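Local coordinates for secreted effector protein SopD (Salmonella typhimurium, PDB 5CPC) that acts inside host cells as a secreted virulence effector, working with SopB in membrane fission and macropinosome formation during invasion and contributing to replication in macrophages, at residues Val75-Arg86 and Cys151-Trp160; Leu165-Arg173 and Leu253-Ser261. All coordinates share one frame; numbering follows the deposited sequence.

In the fold
Both contacts are partly buried and share a seam: M158 and V75 of contact 1 pack on P259 of contact 2, and I154 meets L253, with the two centres about 14 Å apart. Contact 1 is the larger, a near-perpendicular crossing of helices 76-90 and 141-160 built on a tyrosine knob, a short apolar row and a bridging water. Contact 2 follows it along the chain, where helices 163-167 and 169-177 face the end of helix 248-256 and the irregular segment beyond it. Its chemistry changes accordingly: isoleucine and leucine methyls meet proline and phenylalanine, while an arginine lies against the backbone carbonyls of L254, H255 and Y257.

Contact 1: Val75-Arg86 and Cys151-Trp160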
loop_
_atom_site.group_PDB
_atom_site.type_symbol
_atom_site.label_atom_id
_atom_site.label_comp_id
_atom_site.label_asym_id
_atom_site.label_seq_id
_atom_site.Cartn_x
_atom_site.Cartn_y
_atom_site.Cartn_z
ATOM N N VAL A 75 1.763 2.479 -16.335
ATOM C CA VAL A 75 1.536 3.330 -15.152
ATOM C C VAL A 75 0.616 4.508 -15.370
ATOM O O VAL A 75 0.541 5.423 -14.527
ATOM C CB VAL A 75 2.859 3.803 -14.488
ATOM C CG1 VAL A 75 3.682 2.576 -14.038
ATOM C CG2 VAL A 75 3.694 4.731 -15.444
ATOM N N GLU A 76 -0.108 4.493 -16.487
ATOM C CA GLU A 76 -0.887 5.652 -16.839
ATOM C C GLU A 76 -2.032 5.767 -15.801
ATOM O O GLU A 76 -2.212 6.793 -15.182
ATOM C CB GLU A 76 -1.424 5.574 -18.378
ATOM N N ASP A 77 -2.771 4.701 -15.600
ATOM C CA ASP A 77 -3.833 4.654 -14.565
ATOM C C ASP A 77 -3.375 4.966 -13.159
ATOM O O ASP A 77 -3.948 5.877 -12.532
ATOM C CB ASP A 77 -4.624 3.368 -14.660
ATOM C CG ASP A 77 -5.149 3.152 -16.071
ATOM O OD1 ASP A 77 -6.263 3.606 -16.407
ATOM O OD2 ASP A 77 -4.407 2.565 -16.874
ATOM N N ILE A 78 -2.302 4.310 -12.682
ATOM C CA ILE A 78 -1.851 4.590 -11.320
ATOM C C ILE A 78 -1.388 6.047 -11.145
ATOM O O ILE A 78 -1.737 6.674 -10.146
ATOM C CB ILE A 78 -0.782 3.525 -10.763
ATOM C CG1 ILE A 78 -0.813 3.469 -9.225
ATOM C CG2 ILE A 78 0.641 3.745 -11.358
ATOM C CD1 ILE A 78 0.217 2.460 -8.602
ATOM N N ASN A 79 -0.642 6.614 -12.097
ATOM C CA ASN A 79 -0.249 8.052 -12.028
ATOM C C ASN A 79 -1.392 9.075 -12.020
ATOM O O ASN A 79 -1.219 10.221 -11.560
ATOM C CB ASN A 79 0.752 8.428 -13.153
ATOM C CG ASN A 79 2.147 7.777 -12.946
ATOM O OD1 ASN A 79 2.777 7.959 -11.917
ATOM N ND2 ASN A 79 2.581 6.999 -13.907
ATOM N N LYS A 80 -2.562 8.676 -12.513
ATOM C CA LYS A 80 -3.707 9.601 -12.456
ATOM C C LYS A 80 -3.978 10.047 -11.063
ATOM O O LYS A 80 -4.269 11.203 -10.875
ATOM C CB LYS A 80 -4.978 9.020 -13.056
ATOM C CG LYS A 80 -4.947 8.947 -14.582
ATOM C CD LYS A 80 -6.268 8.384 -15.147
ATOM C CE LYS A 80 -6.114 8.064 -16.620
ATOM N NZ LYS A 80 -7.459 7.701 -17.205
ATOM N N ILE A 81 -3.771 9.157 -10.076
ATOM C CA ILE A 81 -4.165 9.437 -8.735
ATOM C C ILE A 81 -3.320 10.573 -8.189
ATOM O O ILE A 81 -3.869 11.592 -7.717
ATOM C CB ILE A 81 -4.145 8.165 -7.769
ATOM C CG1 ILE A 81 -4.925 6.926 -8.288
ATOM C CG2 ILE A 81 -4.527 8.569 -6.367
ATOM C CD1 ILE A 81 -6.308 7.124 -8.895
ATOM N N TYR A 82 -1.990 10.434 -8.224
ATOM C CA TYR A 82 -1.152 11.580 -7.838
ATOM C C TYR A 82 -1.389 12.812 -8.773
ATOM O O TYR A 82 -1.458 13.934 -8.280
ATOM C CB TYR A 82 0.364 11.228 -7.749
ATOM C CG TYR A 82 1.223 12.394 -7.393
ATOM C CD1 TYR A 82 2.254 12.800 -8.262
ATOM C CD2 TYR A 82 0.999 13.134 -6.219
ATOM C CE1 TYR A 82 3.086 13.913 -7.954
ATOM C CE2 TYR A 82 1.835 14.292 -5.883
ATOM C CZ TYR A 82 2.873 14.649 -6.781
ATOM O OH TYR A 82 3.679 15.727 -6.549
ATOM N N ALA A 83 -1.575 12.607 -10.066
ATOM C CA ALA A 83 -1.820 13.799 -11.013
ATOM C C ALA A 83 -3.088 14.593 -10.606
ATOM O O ALA A 83 -3.118 15.865 -10.558
ATOM C CB ALA A 83 -1.954 13.334 -12.434
ATOM N N PHE A 84 -4.119 13.835 -10.237
ATOM C CA PHE A 84 -5.357 14.468 -9.735
ATOM C C PHE A 84 -5.083 15.312 -8.487
ATOM O O PHE A 84 -5.666 16.392 -8.310
ATOM C CB PHE A 84 -6.455 13.416 -9.527
ATOM C CG PHE A 84 -7.840 14.006 -9.263
ATOM C CD1 PHE A 84 -8.493 14.741 -10.224
ATOM C CD2 PHE A 84 -8.459 13.825 -8.016
ATOM C CE1 PHE A 84 -9.755 15.298 -9.986
ATOM C CE2 PHE A 84 -9.748 14.375 -7.757
ATOM C CZ PHE A 84 -10.391 15.116 -8.742
ATOM N N LYS A 85 -4.195 14.821 -7.631
ATOM C CA LYS A 85 -3.759 15.547 -6.456
ATOM C C LYS A 85 -3.059 16.836 -6.945
ATOM O O LYS A 85 -3.340 17.975 -6.441
ATOM C CB LYS A 85 -2.814 14.649 -5.602
ATOM C CG LYS A 85 -2.810 14.864 -4.075
ATOM C CD LYS A 85 -2.362 16.258 -3.589
ATOM C CE LYS A 85 -3.557 17.100 -3.008
ATOM N NZ LYS A 85 -3.537 18.634 -3.223
ATOM N N ARG A 86 -2.243 16.709 -7.998
ATOM C CA ARG A 86 -1.552 17.918 -8.470
ATOM C C ARG A 86 -2.565 18.904 -8.980
ATOM O O ARG A 86 -2.410 20.120 -8.792
ATOM C CB ARG A 86 -0.434 17.668 -9.520
ATOM C CG ARG A 86 0.742 16.784 -9.025
ATOM C CD ARG A 86 1.977 16.836 -10.022
ATOM N NE ARG A 86 1.697 16.430 -11.410
ATOM C CZ ARG A 86 1.570 15.180 -11.843
ATOM N NH1 ARG A 86 1.673 14.163 -11.002
ATOM N NH2 ARG A 86 1.339 14.934 -13.124
ATOM N N CYS A 151 -1.273 4.730 -3.690
ATOM C CA CYS A 151 -1.256 5.081 -5.101
ATOM C C CYS A 151 -0.625 6.454 -5.294
ATOM O O CYS A 151 0.215 6.565 -6.142
ATOM C CB CYS A 151 -2.663 4.990 -5.756
ATOM S SG CYS A 151 -3.158 3.256 -6.074
ATOM N N GLU A 152 -1.009 7.472 -4.517
ATOM C CA GLU A 152 -0.447 8.812 -4.663
ATOM C C GLU A 152 1.072 8.765 -4.507
ATOM O O GLU A 152 1.805 9.380 -5.311
ATOM C CB GLU A 152 -0.949 9.802 -3.631
ATOM C CG GLU A 152 -2.425 9.621 -3.324
ATOM C CD GLU A 152 -3.086 10.812 -2.648
ATOM O OE1 GLU A 152 -4.352 10.891 -2.755
ATOM O OE2 GLU A 152 -2.348 11.654 -2.068
ATOM N N VAL A 153 1.536 8.058 -3.469
ATOM C CA VAL A 153 2.920 8.116 -3.100
ATOM C C VAL A 153 3.722 7.443 -4.185
ATOM O O VAL A 153 4.726 8.003 -4.662
ATOM C CB VAL A 153 3.157 7.548 -1.660
ATOM C CG1 VAL A 153 4.651 7.234 -1.411
ATOM C CG2 VAL A 153 2.704 8.559 -0.675
ATOM N N ILE A 154 3.237 6.291 -4.644
ATOM C CA ILE A 154 3.903 5.520 -5.676
ATOM C C ILE A 154 3.987 6.337 -6.975
ATOM O O ILE A 154 5.012 6.313 -7.710
ATOM C CB ILE A 154 3.141 4.254 -6.021
ATOM C CG1 ILE A 154 3.231 3.223 -4.890
ATOM C CG2 ILE A 154 3.777 3.600 -7.222
ATOM C CD1 ILE A 154 2.429 1.903 -5.149
ATOM N N GLY A 155 2.865 7.014 -7.262
ATOM C CA GLY A 155 2.726 7.821 -8.454
ATOM C C GLY A 155 3.691 8.968 -8.374
ATOM O O GLY A 155 4.426 9.203 -9.306
ATOM N N SER A 156 3.739 9.626 -7.238
ATOM C CA SER A 156 4.670 10.703 -7.070
ATOM C C SER A 156 6.165 10.314 -7.118
ATOM O O SER A 156 6.987 11.134 -7.540
ATOM C CB SER A 156 4.355 11.418 -5.805
ATOM O OG SER A 156 5.403 12.275 -5.415
ATOM N N LYS A 157 6.525 9.076 -6.733
ATOM C CA LYS A 157 7.933 8.675 -6.782
ATOM C C LYS A 157 8.291 8.365 -8.196
ATOM O O LYS A 157 9.395 8.695 -8.636
ATOM C CB LYS A 157 8.241 7.475 -5.890
ATOM C CG LYS A 157 7.970 7.743 -4.427
ATOM C CD LYS A 157 8.899 8.788 -3.858
ATOM C CE LYS A 157 8.632 8.883 -2.377
ATOM N NZ LYS A 157 9.639 9.694 -1.673
ATOM N N MET A 158 7.349 7.775 -8.927
ATOM C CA MET A 158 7.620 7.361 -10.248
ATOM C C MET A 158 7.647 8.567 -11.215
ATOM O O MET A 158 8.216 8.443 -12.296
ATOM C CB MET A 158 6.588 6.368 -10.705
ATOM C CG MET A 158 6.768 4.936 -10.187
ATOM S SD MET A 158 5.443 3.966 -10.957
ATOM C CE MET A 158 6.287 2.459 -11.186
ATOM N N THR A 159 7.073 9.702 -10.793
ATOM C CA THR A 159 6.875 10.892 -11.621
ATOM C C THR A 159 8.059 11.837 -11.440
ATOM O O THR A 159 8.652 12.319 -12.409
ATOM C CB THR A 159 5.539 11.593 -11.231
ATOM O OG1 THR A 159 4.446 10.780 -11.677
ATOM C CG2 THR A 159 5.400 12.997 -11.832
ATOM N N TRP A 160 8.379 12.140 -10.197
ATOM C CA TRP A 160 9.458 13.044 -9.925
ATOM C C TRP A 160 10.800 12.338 -9.687
ATOM O O TRP A 160 11.838 13.032 -9.672
ATOM C CB TRP A 160 9.125 13.992 -8.759
ATOM C CG TRP A 160 7.889 14.789 -8.997
ATOM C CD1 TRP A 160 6.847 14.982 -8.115
ATOM C CD2 TRP A 160 7.528 15.489 -10.208
ATOM N NE1 TRP A 160 5.874 15.763 -8.700
ATOM C CE2 TRP A 160 6.246 16.083 -9.978
ATOM C CE3 TRP A 160 8.159 15.680 -11.458
ATOM C CZ2 TRP A 160 5.595 16.874 -10.948
ATOM C CZ3 TRP A 160 7.510 16.456 -12.440
ATOM C CH2 TRP A 160 6.229 17.039 -12.179
HETATM O O HOH W 1 -0.354 8.131 -8.501
HETATM O O HOH W 2 -5.931 12.282 -5.485
#
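Y82 drives its side chain between E152, G155, S156 and W160 as a knob into a hole, where helices 76-86 and 151-160 cross at 95° with their axes 7.4 Å apart. Its CB sits 3.4 Å from E152 O, beside G155, which presents only backbone to it; nearby, the Y82 and E152 CA atoms are 4.3 Å apart. With CG anti to the backbone N (chi1 178°), the ring reaches across the other helix, and S156 CB lies over its centre in a CH-pi contact. R86 CG covers the opposite face. Beyond CE1, which approaches W160 NE1, the phenol OH accepts a bond from that indole N-H at 3.1 Å, lying in the indole plane although the bond is bent to 145°. R86 CD touches the indole edge at CZ2, and its guanidinium reaches E54 in a salt bridge. Deeper in, I78 CG1 meets C151 SG at 3.9 Å, and I81 packs on C151 CB. A water donates to I78 O and C151 O and accepts from Y82 N. The crossing thus combines a polar anchor at the tyrosine tip, an apolar flank and a water that takes up Y82 N and ties it to carbonyls of both helices.

Contact 2: Leu165-Arg173 and Leu253-Ser261; sequences LQESISTLR and LLHSYSPFS
I169 lays its side chain alongside F260, the two running past each other in opposite directions, with CD1 3.7 Å from F260 CE1 and near the plane of the ring, at its edge. The same methyl also touches S258 CB at 3.6 Å, while the other branch, CG2, turns to Y257 O. One isoleucine thereby spans four consecutive residues, since CG2 also lies 4.3 Å from P259 CD. L165, one helix earlier, extends this apolar patch: its CD1 packs against P259 CG at 3.8 Å and approaches F260 CZ obliquely. Between the two, S168 precedes helix 169-177 at its N-cap position, and its OG shares a hydrogen bond with T171 OG1.

R173 makes the polar half of the contact. Its first two torsions run nearly straight (chi1 170°) and carry the chain toward L254 and H255, and a bend at chi3 turns a face of the guanidinium to H255 O. That oxygen stands over the centre of the face, 3.4 Å from R173 CZ, whereas Y257 O lies near the plane at the edge, by NH2. Carbonyl oxygens thus approach the group from a face and an edge, and the partial negative charges of H255 O and L254 O would probably stabilise its positive charge.

S258 O is held by N129 and N267, and P259 pairs through its backbone with N74. L172 packs on M158 of helix 141-160; L253, in helix 248-256, and Y257, after it, rest on I78 of helix 76-90, which places this segment between that helix and helices 163-167 and 169-177.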
loop_
_atom_site.group_PDB
_atom_site.type_symbol
_atom_site.label_atom_id
_atom_site.label_comp_id
_atom_site.label_asym_id
_atom_site.label_seq_id
_atom_site.Cartn_x
_atom_site.Cartn_y
_atom_site.Cartn_z
ATOM N N LEU A 165 13.371 3.741 -9.858
ATOM C CA LEU A 165 13.055 2.415 -10.422
ATOM C C LEU A 165 14.010 2.012 -11.557
ATOM O O LEU A 165 14.055 0.839 -11.974
ATOM C CB LEU A 165 11.610 2.391 -10.936
ATOM C CG LEU A 165 11.104 1.224 -11.796
ATOM C CD1 LEU A 165 10.459 0.163 -10.947
ATOM C CD2 LEU A 165 10.121 1.701 -12.865
ATOM N N GLN A 166 14.702 3.022 -12.098
ATOM C CA GLN A 166 15.720 2.826 -13.094
ATOM C C GLN A 166 16.789 1.884 -12.563
ATOM O O GLN A 166 17.241 1.030 -13.276
ATOM C CB GLN A 166 16.315 4.170 -13.449
ATOM C CG GLN A 166 16.408 4.427 -14.946
ATOM C CD GLN A 166 17.042 5.773 -15.254
ATOM O OE1 GLN A 166 18.237 6.038 -14.917
ATOM N NE2 GLN A 166 16.245 6.645 -15.911
ATOM N N GLU A 167 17.174 2.055 -11.309
ATOM C CA GLU A 167 17.850 1.026 -10.497
ATOM C C GLU A 167 17.145 -0.372 -10.390
ATOM O O GLU A 167 17.570 -1.360 -11.021
ATOM C CB GLU A 167 18.034 1.583 -9.086
ATOM C CG GLU A 167 18.949 0.758 -8.208
ATOM C CD GLU A 167 19.675 1.620 -7.209
ATOM O OE1 GLU A 167 20.617 1.113 -6.571
ATOM O OE2 GLU A 167 19.323 2.817 -7.092
ATOM N N SER A 168 16.091 -0.460 -9.579
ATOM C CA SER A 168 15.361 -1.728 -9.373
ATOM C C SER A 168 13.976 -1.459 -8.753
ATOM O O SER A 168 13.764 -0.374 -8.231
ATOM C CB SER A 168 16.158 -2.588 -8.411
ATOM O OG SER A 168 16.174 -1.959 -7.145
ATOM N N ILE A 169 13.076 -2.447 -8.739
ATOM C CA ILE A 169 11.780 -2.291 -8.039
ATOM C C ILE A 169 11.959 -2.047 -6.555
ATOM O O ILE A 169 11.227 -1.237 -5.965
ATOM C CB ILE A 169 10.799 -3.505 -8.221
ATOM C CG1 ILE A 169 10.947 -4.124 -9.621
ATOM C CG2 ILE A 169 9.329 -3.049 -7.985
ATOM C CD1 ILE A 169 9.707 -4.911 -10.208
ATOM N N SER A 170 12.926 -2.756 -5.954
ATOM C CA SER A 170 13.143 -2.702 -4.527
ATOM C C SER A 170 13.525 -1.295 -4.136
ATOM O O SER A 170 13.173 -0.862 -3.044
ATOM C CB SER A 170 14.257 -3.694 -4.037
ATOM O OG SER A 170 14.619 -4.608 -5.065
ATOM N N THR A 171 14.274 -0.591 -4.996
ATOM C CA THR A 171 14.675 0.809 -4.688
ATOM C C THR A 171 13.500 1.764 -4.729
ATOM O O THR A 171 13.372 2.597 -3.845
ATOM C CB THR A 171 15.812 1.351 -5.573
ATOM O OG1 THR A 171 16.954 0.496 -5.454
ATOM C CG2 THR A 171 16.216 2.744 -5.122
ATOM N N LEU A 172 12.638 1.629 -5.740
ATOM C CA LEU A 172 11.310 2.302 -5.731
ATOM C C LEU A 172 10.515 1.966 -4.463
ATOM O O LEU A 172 10.058 2.854 -3.750
ATOM C CB LEU A 172 10.487 1.837 -6.945
ATOM C CG LEU A 172 9.073 2.422 -7.024
ATOM C CD1 LEU A 172 9.085 3.911 -6.781
ATOM C CD2 LEU A 172 8.431 2.080 -8.349
ATOM N N ARG A 173 10.331 0.668 -4.212
ATOM C CA ARG A 173 9.499 0.187 -3.106
ATOM C C ARG A 173 9.945 0.665 -1.705
ATOM O O ARG A 173 9.103 1.066 -0.891
ATOM C CB ARG A 173 9.411 -1.336 -3.211
ATOM C CG ARG A 173 8.791 -2.106 -2.013
ATOM C CD ARG A 173 8.590 -3.576 -2.431
ATOM N NE ARG A 173 7.728 -3.683 -3.628
ATOM C CZ ARG A 173 7.960 -4.524 -4.628
ATOM N NH1 ARG A 173 9.025 -5.303 -4.630
ATOM N NH2 ARG A 173 7.144 -4.569 -5.655
ATOM N N LEU A 253 0.005 -3.997 -3.231
ATOM C CA LEU A 253 0.538 -2.748 -3.717
ATOM C C LEU A 253 1.768 -2.279 -2.932
ATOM O O LEU A 253 2.714 -1.710 -3.548
ATOM C CB LEU A 253 -0.552 -1.678 -3.809
ATOM C CG LEU A 253 -0.351 -0.384 -4.565
ATOM C CD1 LEU A 253 -0.312 -0.566 -6.092
ATOM C CD2 LEU A 253 -1.464 0.512 -4.173
ATOM N N LEU A 254 1.788 -2.522 -1.610
ATOM C CA LEU A 254 2.999 -2.250 -0.804
ATOM C C LEU A 254 4.168 -3.117 -1.133
ATOM O O LEU A 254 5.257 -2.606 -1.259
ATOM C CB LEU A 254 2.746 -2.364 0.694
ATOM C CG LEU A 254 1.842 -1.261 1.225
ATOM C CD1 LEU A 254 1.320 -1.640 2.637
ATOM C CD2 LEU A 254 2.633 0.111 1.218
ATOM N N HIS A 255 3.985 -4.434 -1.254
ATOM C CA HIS A 255 5.145 -5.361 -1.220
ATOM C C HIS A 255 5.362 -6.213 -2.431
ATOM O O HIS A 255 6.426 -6.784 -2.587
ATOM C CB HIS A 255 5.091 -6.304 0.030
ATOM C CG HIS A 255 4.946 -5.572 1.328
ATOM N ND1 HIS A 255 5.986 -4.882 1.914
ATOM C CD2 HIS A 255 3.888 -5.435 2.165
ATOM C CE1 HIS A 255 5.563 -4.326 3.042
ATOM N NE2 HIS A 255 4.293 -4.643 3.214
ATOM N N SER A 256 4.352 -6.342 -3.273
ATOM C CA SER A 256 4.476 -7.190 -4.476
ATOM C C SER A 256 4.332 -6.510 -5.864
ATOM O O SER A 256 4.719 -7.075 -6.893
ATOM C CB SER A 256 3.552 -8.387 -4.340
ATOM O OG SER A 256 3.991 -9.091 -3.217
ATOM N N TYR A 257 3.809 -5.295 -5.870
ATOM C CA TYR A 257 3.495 -4.592 -7.112
ATOM C C TYR A 257 4.723 -4.427 -7.998
ATOM O O TYR A 257 5.719 -3.919 -7.527
ATOM C CB TYR A 257 2.941 -3.207 -6.742
ATOM C CG TYR A 257 2.862 -2.195 -7.865
ATOM C CD1 TYR A 257 1.850 -2.272 -8.846
ATOM C CD2 TYR A 257 3.765 -1.136 -7.928
ATOM C CE1 TYR A 257 1.766 -1.338 -9.863
ATOM C CE2 TYR A 257 3.714 -0.208 -8.969
ATOM C CZ TYR A 257 2.702 -0.315 -9.920
ATOM O OH TYR A 257 2.619 0.625 -10.891
ATOM N N SER A 258 4.638 -4.853 -9.259
ATOM C CA SER A 258 5.591 -4.409 -10.301
ATOM C C SER A 258 4.885 -3.596 -11.400
ATOM O O SER A 258 3.896 -4.078 -11.992
ATOM C CB SER A 258 6.290 -5.592 -10.953
ATOM O OG SER A 258 6.532 -5.330 -12.336
ATOM N N PRO A 259 5.409 -2.385 -11.692
ATOM C CA PRO A 259 4.846 -1.506 -12.704
ATOM C C PRO A 259 5.137 -1.976 -14.109
ATOM O O PRO A 259 4.494 -1.493 -15.068
ATOM C CB PRO A 259 5.576 -0.185 -12.452
ATOM C CG PRO A 259 6.925 -0.618 -11.980
ATOM C CD PRO A 259 6.575 -1.762 -11.041
ATOM N N PHE A 260 6.106 -2.886 -14.238
ATOM C CA PHE A 260 6.551 -3.395 -15.539
ATOM C C PHE A 260 5.454 -4.161 -16.215
ATOM O O PHE A 260 4.889 -5.095 -15.650
ATOM C CB PHE A 260 7.814 -4.286 -15.419
ATOM C CG PHE A 260 9.005 -3.545 -14.935
ATOM C CD1 PHE A 260 9.636 -3.912 -13.771
ATOM C CD2 PHE A 260 9.459 -2.430 -15.622
ATOM C CE1 PHE A 260 10.718 -3.204 -13.307
ATOM C CE2 PHE A 260 10.527 -1.712 -15.165
ATOM C CZ PHE A 260 11.167 -2.103 -14.005
ATOM N N SER A 261 5.198 -3.791 -17.455
ATOM C CA SER A 261 4.045 -4.275 -18.150
ATOM C C SER A 261 4.054 -5.762 -18.447
ATOM O O SER A 261 2.992 -6.380 -18.603
ATOM C CB SER A 261 3.936 -3.530 -19.459
ATOM O OG SER A 261 3.405 -4.413 -20.415
#